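Long-range contacts in putative cytochrome P450 154A1 (Streptomyces coelicolor, PDB 1ODO), which is a putative bacterial cytochrome P450, a haem protein of largely helical fold, whose function is not established: residues Asp57-Ala62 with Thr89-Asn94; Leu292-Ala297 with Gly312-Ala317. All coordinates share one frame; numbering follows the deposited sequence.

How the interactions relate
Both contacts are buried and lie toward one edge of the mixed sheet, with centres about 11 Å apart. Interaction 2 joins 292-297 to 312-317 through five backbone hydrogen bonds, with a bulge. Interaction 1 lies at one of the sheet's outermost strands, 58-59, where the chain turns toward helix 62-65 and packs against the lead-in to helix 92-100; no direct hydrogen bond crosses it, but two waters bridge the segments, and flanking residues add direct bonds. Strand 292-297 joins the two: Ser59 O lies 2.7 Å from Tyr296 N, a probable hydrogen bond. Lys60 and Arg295, one from each contact, both belong to the haem pocket.

Interaction 1 of 2, residues Asp57-Ala62 with Thr89-Asn94; sequences DVSKDA and TAYGPN
The ring of Tyr91 meets Val58 and Ser59: Val58 O lies at the ring edge, near its plane, 3.6 Å from Tyr91 CE1, while Ser59 CB comes in obliquely, 3.4 Å from Tyr91 CD1. CG of Tyr91 stands anti to its backbone N (chi1 173°). The hydroxyl bonds Ser56 O, and the ring packs edge-to-face with His65. Farther along, Tyr91 CB rests 3.9 Å from Asp61 CB. The backbones come closest at Asp61 and Thr89, where two CA-H...O contacts run in opposite senses: Asp61 CA to Thr89 O at 3.2 Å, and Thr89 CA to Lys60 O at 3.4 Å. Two waters complete the seam. One accepts from Lys60 N and donates to Ala90 O at 2.8 Å; the other donates to Asp61 OD2 at 2.8 Å and accepts from Tyr91 N and Asn94 ND2. The other carboxylate oxygen of Asp61, OD1, caps Ala64 N at the start of helix 62-65, and Lys60 NZ bonds Phe88 O beside the haem. No direct hydrogen bond joins the two segments themselves; the CA-H...O contacts, the tyrosine ring and the bridging waters do so, helped by the flanking bonds of Tyr91 OH to Ser56 and Lys60 NZ to Phe88, each reaching a residue next to the opposite segment. The split duties of Asp61 tie one helix start to the approach of another.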
loop_
_atom_site.group_PDB
_atom_site.type_symbol
_atom_site.label_atom_id
_atom_site.label_comp_id
_atom_site.label_asym_id
_atom_site.label_seq_id
_atom_site.Cartn_x
_atom_site.Cartn_y
_atom_site.Cartn_z
ATOM N N ASP A 57 3.482 22.234 9.721
ATOM C CA ASP A 57 3.130 23.029 8.546
ATOM C C ASP A 57 2.707 22.247 7.306
ATOM O O ASP A 57 2.509 22.828 6.244
ATOM C CB ASP A 57 4.284 23.962 8.185
ATOM C CG ASP A 57 4.648 24.897 9.319
ATOM O OD1 ASP A 57 3.722 25.438 9.958
ATOM O OD2 ASP A 57 5.855 25.091 9.566
ATOM N N VAL A 58 2.573 20.933 7.444
ATOM C CA VAL A 58 2.168 20.079 6.333
ATOM C C VAL A 58 0.936 19.316 6.801
ATOM O O VAL A 58 0.886 18.844 7.941
ATOM C CB VAL A 58 3.297 19.110 5.945
ATOM C CG1 VAL A 58 2.814 18.139 4.885
ATOM C CG2 VAL A 58 4.494 19.910 5.424
ATOM N N SER A 59 -0.055 19.191 5.923
ATOM C CA SER A 59 -1.294 18.495 6.266
ATOM C C SER A 59 -1.889 17.601 5.184
ATOM O O SER A 59 -1.619 17.776 3.995
ATOM C CB SER A 59 -2.339 19.545 6.658
ATOM O OG SER A 59 -3.652 19.011 6.690
ATOM N N LYS A 60 -2.714 16.647 5.619
ATOM C CA LYS A 60 -3.382 15.716 4.716
ATOM C C LYS A 60 -4.864 16.093 4.658
ATOM O O LYS A 60 -5.651 15.437 3.975
ATOM C CB LYS A 60 -3.268 14.271 5.218
ATOM C CG LYS A 60 -1.854 13.702 5.252
ATOM C CD LYS A 60 -1.881 12.178 5.163
ATOM C CE LYS A 60 -2.322 11.728 3.768
ATOM N NZ LYS A 60 -2.735 10.300 3.715
ATOM N N ASP A 61 -5.241 17.142 5.391
ATOM C CA ASP A 61 -6.633 17.600 5.427
ATOM C C ASP A 61 -6.894 18.616 4.317
ATOM O O ASP A 61 -6.691 19.818 4.506
ATOM C CB ASP A 61 -6.935 18.231 6.794
ATOM C CG ASP A 61 -8.417 18.525 6.994
ATOM O OD1 ASP A 61 -9.153 18.653 5.994
ATOM O OD2 ASP A 61 -8.843 18.645 8.161
ATOM N N ALA A 62 -7.346 18.121 3.167
ATOM C CA ALA A 62 -7.636 18.965 2.009
ATOM C C ALA A 62 -8.745 19.974 2.282
ATOM O O ALA A 62 -8.657 21.135 1.893
ATOM C CB ALA A 62 -8.019 18.091 0.815
ATOM N N THR A 89 -7.069 11.446 5.964
ATOM C CA THR A 89 -7.205 12.843 5.550
ATOM C C THR A 89 -7.403 13.765 6.744
ATOM O O THR A 89 -7.917 14.876 6.604
ATOM C CB THR A 89 -8.407 13.027 4.609
ATOM O OG1 THR A 89 -9.594 12.553 5.260
ATOM C CG2 THR A 89 -8.193 12.250 3.313
ATOM N N ALA A 90 -6.989 13.303 7.918
ATOM C CA ALA A 90 -7.127 14.089 9.136
ATOM C C ALA A 90 -5.818 14.775 9.527
ATOM O O ALA A 90 -4.732 14.309 9.184
ATOM C CB ALA A 90 -7.612 13.195 10.267
ATOM N N TYR A 91 -5.941 15.881 10.255
ATOM C CA TYR A 91 -4.795 16.661 10.711
ATOM C C TYR A 91 -4.810 16.882 12.229
ATOM O O TYR A 91 -5.871 17.051 12.830
ATOM C CB TYR A 91 -4.808 18.027 10.013
ATOM C CG TYR A 91 -3.767 19.000 10.509
ATOM C CD1 TYR A 91 -2.473 18.995 9.986
ATOM C CD2 TYR A 91 -4.066 19.913 11.523
ATOM C CE1 TYR A 91 -1.498 19.876 10.457
ATOM C CE2 TYR A 91 -3.099 20.798 12.004
ATOM C CZ TYR A 91 -1.819 20.773 11.466
ATOM O OH TYR A 91 -0.854 21.637 11.940
ATOM N N GLY A 92 -3.622 16.893 12.829
ATOM C CA GLY A 92 -3.486 17.104 14.263
ATOM C C GLY A 92 -4.352 16.263 15.181
ATOM O O GLY A 92 -4.501 15.061 14.968
ATOM N N PRO A 93 -4.927 16.873 16.234
ATOM C CA PRO A 93 -5.781 16.163 17.186
ATOM C C PRO A 93 -6.861 15.306 16.533
ATOM O O PRO A 93 -7.175 14.224 17.026
ATOM C CB PRO A 93 -6.362 17.293 18.031
ATOM C CG PRO A 93 -5.199 18.239 18.119
ATOM C CD PRO A 93 -4.700 18.263 16.677
ATOM N N ASN A 94 -7.433 15.784 15.432
ATOM C CA ASN A 94 -8.471 15.016 14.758
ATOM C C ASN A 94 -7.872 13.729 14.197
ATOM O O ASN A 94 -8.531 12.686 14.167
ATOM C CB ASN A 94 -9.123 15.826 13.635
ATOM C CG ASN A 94 -10.339 15.121 13.043
ATOM O OD1 ASN A 94 -11.208 14.637 13.776
ATOM N ND2 ASN A 94 -10.408 15.065 11.717
HETATM O O HOH W 1 -2.485 15.737 8.391
HETATM O O HOH W 2 -8.594 16.987 10.384
#

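Interaction 2 of 2, residues Leu292-Ala297 with Gly312-Ala317; sequences LPLRYA and GEPILA. With HEM (protoporphyrin IX containing Fe), chain B.
Arg295 pairs with Ile315 across the strands, while its guanidinium makes the strongest polar contact here, with a haem propionate: NH1 donates to HEM O1D at 2.8 Å and NH2 to HEM O2D at 2.9 Å, a two-pronged grip with the carboxylate carbon near the guanidinium plane. The Arg295 chain, extended from CG to NE, spans the distance from the strand. Tyr319 is among the haem's other hydrogen-bond partners. In the backbone, Ile315 N donates to Arg295 O at 2.6 Å and Arg295 N to Ile315 O at 2.9 Å. Leu292 N to Ala317 O and Ala297 N to Glu313 O extend the antiparallel ladder, and Gly312 N closes its far end on Ala297 O. Between Leu292 and Arg295 the register shifts by one, a beta bulge that includes the cis peptide before Leu294. Here a water links the strands, donating to Leu292 O and Ile315 O and accepting from Ala317 N and Arg295 NH1. Outside the ladder, Leu294 lies alongside Pro314, CD2 to CB 3.7 Å, and its CD1 meets Leu316 CD1 at 4.0 Å; Tyr296 stacks on Trp66. Leu292 CG sits 3.7 Å from HEM O1D. The guanidinium's positive charge, held by two bonds against the carboxylate, probably offsets the propionate's negative charge, and the bulged strand couples the sheet directly to the cofactor.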
loop_
_atom_site.group_PDB
_atom_site.type_symbol
_atom_site.label_atom_id
_atom_site.label_comp_id
_atom_site.label_asym_id
_atom_site.label_seq_id
_atom_site.Cartn_x
_atom_site.Cartn_y
_atom_site.Cartn_z
ATOM N N LEU A 292 2.288 8.878 -2.801
ATOM C CA LEU A 292 1.153 8.999 -1.893
ATOM C C LEU A 292 0.402 10.325 -1.959
ATOM O O LEU A 292 0.878 11.343 -1.474
ATOM C CB LEU A 292 1.629 8.754 -0.450
ATOM C CG LEU A 292 0.630 8.376 0.658
ATOM C CD1 LEU A 292 -0.309 9.538 0.972
ATOM C CD2 LEU A 292 -0.155 7.148 0.221
ATOM N N PRO A 293 -0.779 10.330 -2.588
ATOM C CA PRO A 293 -1.566 11.565 -2.673
ATOM C C PRO A 293 -2.393 11.650 -1.382
ATOM O O PRO A 293 -2.982 10.655 -0.970
ATOM C CB PRO A 293 -2.433 11.331 -3.903
ATOM C CG PRO A 293 -2.683 9.865 -3.854
ATOM C CD PRO A 293 -1.345 9.278 -3.453
ATOM N N LEU A 294 -2.422 12.800 -0.716
ATOM C CA LEU A 294 -1.720 14.007 -1.122
ATOM C C LEU A 294 -1.600 14.843 0.156
ATOM O O LEU A 294 -2.344 14.625 1.114
ATOM C CB LEU A 294 -2.555 14.757 -2.167
ATOM C CG LEU A 294 -1.909 15.852 -3.016
ATOM C CD1 LEU A 294 -0.766 15.260 -3.835
ATOM C CD2 LEU A 294 -2.968 16.464 -3.944
ATOM N N ARG A 295 -0.656 15.777 0.182
ATOM C CA ARG A 295 -0.467 16.629 1.350
ATOM C C ARG A 295 -0.470 18.080 0.892
ATOM O O ARG A 295 -0.317 18.350 -0.296
ATOM C CB ARG A 295 0.841 16.287 2.064
ATOM C CG ARG A 295 0.723 15.068 2.975
ATOM C CD ARG A 295 2.050 14.758 3.657
ATOM N NE ARG A 295 1.906 13.800 4.752
ATOM C CZ ARG A 295 1.751 12.487 4.602
ATOM N NH1 ARG A 295 1.715 11.939 3.393
ATOM N NH2 ARG A 295 1.640 11.715 5.675
ATOM N N TYR A 296 -0.645 19.006 1.827
ATOM C CA TYR A 296 -0.674 20.425 1.486
ATOM C C TYR A 296 0.115 21.271 2.472
ATOM O O TYR A 296 0.214 20.941 3.650
ATOM C CB TYR A 296 -2.128 20.908 1.436
ATOM C CG TYR A 296 -3.052 19.832 0.924
ATOM C CD1 TYR A 296 -3.699 18.965 1.805
ATOM C CD2 TYR A 296 -3.164 19.586 -0.444
ATOM C CE1 TYR A 296 -4.425 17.868 1.335
ATOM C CE2 TYR A 296 -3.881 18.497 -0.924
ATOM C CZ TYR A 296 -4.504 17.641 -0.034
ATOM O OH TYR A 296 -5.166 16.533 -0.515
ATOM N N ALA A 297 0.679 22.365 1.979
ATOM C CA ALA A 297 1.453 23.257 2.826
ATOM C C ALA A 297 0.495 24.170 3.582
ATOM O O ALA A 297 -0.302 24.888 2.977
ATOM C CB ALA A 297 2.411 24.084 1.976
ATOM N N GLY A 312 -0.904 26.310 0.585
ATOM C CA GLY A 312 -1.974 25.797 -0.250
ATOM C C GLY A 312 -1.563 24.902 -1.407
ATOM O O GLY A 312 -2.423 24.302 -2.045
ATOM N N GLU A 313 -0.267 24.801 -1.695
ATOM C CA GLU A 313 0.170 23.947 -2.801
ATOM C C GLU A 313 0.293 22.499 -2.333
ATOM O O GLU A 313 0.649 22.241 -1.180
ATOM C CB GLU A 313 1.499 24.444 -3.378
ATOM C CG GLU A 313 1.387 25.804 -4.047
ATOM C CD GLU A 313 2.636 26.195 -4.815
ATOM O OE1 GLU A 313 3.753 25.864 -4.362
ATOM O OE2 GLU A 313 2.501 26.852 -5.867
ATOM N N PRO A 314 -0.012 21.536 -3.220
ATOM C CA PRO A 314 0.063 20.112 -2.871
ATOM C C PRO A 314 1.473 19.548 -2.818
ATOM O O PRO A 314 2.388 20.048 -3.475
ATOM C CB PRO A 314 -0.773 19.430 -3.963
ATOM C CG PRO A 314 -1.606 20.543 -4.540
ATOM C CD PRO A 314 -0.656 21.703 -4.531
ATOM N N ILE A 315 1.616 18.476 -2.044
ATOM C CA ILE A 315 2.891 17.793 -1.860
ATOM C C ILE A 315 2.664 16.298 -2.050
ATOM O O ILE A 315 1.845 15.696 -1.354
ATOM C CB ILE A 315 3.440 18.038 -0.445
ATOM C CG1 ILE A 315 3.735 19.526 -0.261
ATOM C CG2 ILE A 315 4.687 17.183 -0.205
ATOM C CD1 ILE A 315 4.051 19.921 1.172
ATOM N N LEU A 316 3.387 15.711 -2.995
ATOM C CA LEU A 316 3.273 14.285 -3.289
ATOM C C LEU A 316 4.504 13.522 -2.803
ATOM O O LEU A 316 5.599 13.713 -3.321
ATOM C CB LEU A 316 3.122 14.079 -4.798
ATOM C CG LEU A 316 2.948 12.638 -5.286
ATOM C CD1 LEU A 316 1.523 12.162 -5.003
ATOM C CD2 LEU A 316 3.244 12.580 -6.781
ATOM N N ALA A 317 4.327 12.658 -1.812
ATOM C CA ALA A 317 5.448 11.885 -1.289
ATOM C C ALA A 317 5.760 10.767 -2.280
ATOM O O ALA A 317 4.930 9.886 -2.505
ATOM C CB ALA A 317 5.096 11.302 0.077
HETATM C CHA HEM B . -1.265 4.323 5.526
HETATM C CHB HEM B . -3.561 0.339 6.955
HETATM C CHC HEM B . -0.538 -2.356 4.325
HETATM C CHD HEM B . 1.727 1.631 2.892
HETATM C C1A HEM B . -2.153 3.494 6.167
HETATM C C2A HEM B . -3.228 3.910 7.062
HETATM C C3A HEM B . -3.871 2.802 7.456
HETATM C C4A HEM B . -3.220 1.660 6.830
HETATM C CMA HEM B . -5.086 2.702 8.396
HETATM C CAA HEM B . -3.524 5.376 7.446
HETATM C CBA HEM B . -2.624 5.829 8.609
HETATM C CGA HEM B . -2.817 7.273 9.068
HETATM O O1A HEM B . -3.088 8.121 8.145
HETATM O O2A HEM B . -2.696 7.528 10.265
HETATM C C1B HEM B . -2.954 -0.739 6.365
HETATM C C2B HEM B . -3.380 -2.116 6.539
HETATM C C3B HEM B . -2.529 -2.884 5.799
HETATM C C4B HEM B . -1.580 -1.995 5.168
HETATM C CMB HEM B . -4.576 -2.564 7.405
HETATM C CAB HEM B . -2.518 -4.414 5.615
HETATM C CBB HEM B . -2.209 -5.206 6.896
HETATM C C1C HEM B . 0.356 -1.492 3.708
HETATM C C2C HEM B . 1.437 -1.928 2.812
HETATM C C3C HEM B . 2.073 -0.807 2.403
HETATM C C4C HEM B . 1.403 0.309 3.039
HETATM C CMC HEM B . 1.710 -3.422 2.456
HETATM C CAC HEM B . 3.278 -0.612 1.445
HETATM C CBC HEM B . 4.495 -1.519 1.664
HETATM C C1D HEM B . 1.123 2.714 3.467
HETATM C C2D HEM B . 1.495 4.094 3.262
HETATM C C3D HEM B . 0.650 4.856 3.994
HETATM C C4D HEM B . -0.247 3.948 4.672
HETATM C CMD HEM B . 2.646 4.563 2.348
HETATM C CAD HEM B . 0.638 6.392 4.056
HETATM C CBD HEM B . 1.794 7.091 4.780
HETATM C CGD HEM B . 1.566 8.580 4.631
HETATM O O1D HEM B . 2.320 9.226 3.893
HETATM O O2D HEM B . 0.582 9.056 5.242
HETATM N NA HEM B . -2.170 2.124 6.053
HETATM N NB HEM B . -1.854 -0.689 5.515
HETATM N NC HEM B . 0.362 -0.125 3.834
HETATM N ND HEM B . 0.039 2.631 4.337
HETATM FE FE HEM B . -0.889 0.998 4.940
HETATM O O HOH W 3 1.884 13.142 0.352
#